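Local coordinates for protein 11R-lipoxygenase (Gersemia fruticosa, PDB 3VF1) that probably oxygenates polyunsaturated fatty acids with molecular oxygen at a non-heme iron centre, under regulation by calcium, at residues 383-388 / 450-455. Sequence-based numbering, arbitrary orientation.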
# COMPACT_ATOMS: atom_id res chain seq x y z
N ASP A 383 -13.96 13.68 4.33
CA ASP A 383 -13.58 12.28 4.13
C ASP A 383 -12.34 12.17 3.25
O ASP A 383 -11.51 11.29 3.45
CB ASP A 383 -14.74 11.50 3.51
CG ASP A 383 -14.43 10.02 3.37
OD1 ASP A 383 -14.58 9.28 4.37
OD2 ASP A 383 -14.04 9.59 2.26
N THR A 384 -12.21 13.08 2.29
CA THR A 384 -11.06 13.10 1.40
C THR A 384 -9.78 13.36 2.19
O THR A 384 -8.76 12.72 1.96
CB THR A 384 -11.20 14.17 0.30
OG1 THR A 384 -12.31 13.85 -0.53
CG2 THR A 384 -9.93 14.24 -0.54
N GLN A 385 -9.84 14.32 3.11
CA GLN A 385 -8.70 14.64 3.95
C GLN A 385 -8.28 13.37 4.68
O GLN A 385 -7.10 13.02 4.72
CB GLN A 385 -9.04 15.72 4.99
CG GLN A 385 -9.82 16.91 4.46
CD GLN A 385 -9.15 17.59 3.28
OE1 GLN A 385 -8.05 18.13 3.42
NE2 GLN A 385 -9.80 17.57 2.12
N TYR A 386 -9.26 12.69 5.25
CA TYR A 386 -9.04 11.47 6.01
C TYR A 386 -8.44 10.38 5.13
O TYR A 386 -7.47 9.73 5.50
CB TYR A 386 -10.36 10.98 6.61
CG TYR A 386 -10.21 9.89 7.65
CD1 TYR A 386 -9.89 8.59 7.28
CD2 TYR A 386 -10.41 10.16 9.00
CE1 TYR A 386 -9.77 7.59 8.23
CE2 TYR A 386 -10.28 9.17 9.95
CZ TYR A 386 -9.96 7.89 9.56
OH TYR A 386 -9.84 6.90 10.51
N HIS A 387 -9.01 10.19 3.94
CA HIS A 387 -8.58 9.11 3.06
C HIS A 387 -7.13 9.28 2.59
O HIS A 387 -6.34 8.34 2.65
CB HIS A 387 -9.48 9.02 1.83
CG HIS A 387 -8.91 8.17 0.74
ND1 HIS A 387 -8.41 8.70 -0.43
CD2 HIS A 387 -8.75 6.83 0.64
CE1 HIS A 387 -7.97 7.72 -1.20
NE2 HIS A 387 -8.16 6.58 -0.57
N GLN A 388 -6.80 10.48 2.12
CA GLN A 388 -5.48 10.72 1.55
C GLN A 388 -4.36 10.57 2.57
O GLN A 388 -3.37 9.89 2.32
CB GLN A 388 -5.42 12.12 0.93
CG GLN A 388 -6.25 12.28 -0.33
CD GLN A 388 -5.75 11.41 -1.47
OE1 GLN A 388 -4.58 11.03 -1.51
NE2 GLN A 388 -6.65 11.08 -2.39
N LEU A 450 -5.17 19.49 -1.14
CA LEU A 450 -5.95 19.35 0.08
C LEU A 450 -6.13 20.70 0.78
O LEU A 450 -5.23 21.53 0.77
CB LEU A 450 -5.27 18.38 1.04
CG LEU A 450 -5.14 16.93 0.57
CD1 LEU A 450 -4.41 16.11 1.62
CD2 LEU A 450 -6.51 16.33 0.28
N SER A 451 -7.30 20.90 1.38
CA SER A 451 -7.56 22.14 2.11
C SER A 451 -6.77 22.18 3.42
O SER A 451 -6.48 23.26 3.93
CB SER A 451 -9.05 22.32 2.37
OG SER A 451 -9.58 21.27 3.15
N ILE A 452 -6.42 21.01 3.95
CA ILE A 452 -5.56 20.96 5.13
C ILE A 452 -4.09 21.06 4.73
O ILE A 452 -3.20 20.91 5.57
CB ILE A 452 -5.77 19.67 5.97
CG1 ILE A 452 -5.31 18.43 5.20
CG2 ILE A 452 -7.23 19.56 6.39
CD1 ILE A 452 -5.38 17.16 6.02
N GLY A 453 -3.84 21.30 3.45
CA GLY A 453 -2.50 21.57 2.97
C GLY A 453 -1.97 22.82 3.65
O GLY A 453 -2.74 23.62 4.18
N GLY A 454 -0.65 22.98 3.62
CA GLY A 454 -0.02 24.11 4.29
C GLY A 454 0.64 23.69 5.59
O GLY A 454 1.16 24.53 6.32
N GLY A 455 0.62 22.39 5.87
CA GLY A 455 1.25 21.86 7.07
C GLY A 455 0.35 20.90 7.83
O GLY A 455 0.84 20.00 8.51
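Gln385 reaches from helix 369-410 into the loop at 450-455, its amide oxygen OE1 accepting a weak hydrogen bond from Ile452 N (3.4 Å, N-H...O angle 155°). Aliphatic carbons crowd the same oxygen: Ile452 CG1 lies 3.3 Å from Gln385 OE1, and Leu450 CB 3.7 Å from it. The Ile452 side chain runs antiparallel to that of Gln385, bringing CD1 to within 4.1 Å of Gln385 CB. A bend at chi2 (-55°) sets Gln385 CD near Ser451 OG. Beside it, Leu450 CD2 packs 4.1 Å from both Thr384 CG2 and Gln388 CG. The loop begins with a type I beta turn, Leu450 to Gly453, closed by the hydrogen bond from Gly453 N to Leu450 O (3.0 Å). The whole loop, 450-455, connects helices 445-449 and 456-465 and packs on the long lipoxygenase-domain helix carrying iron ligands His392 and His397. An alanine in place of Gln385 would probably leave Ile452 N without this acceptor and open a gap between Leu450 and Ile452. Further out, Gln385 NE2 bonds Thr594 O and Cys381 O, which, with the weak bond at OE1, probably holds the amide in this rotation. Gln388 NE2 bonds Gln582 OE1; the nearest side-chain atoms of Gln388 and His392 are about 4 Å apart.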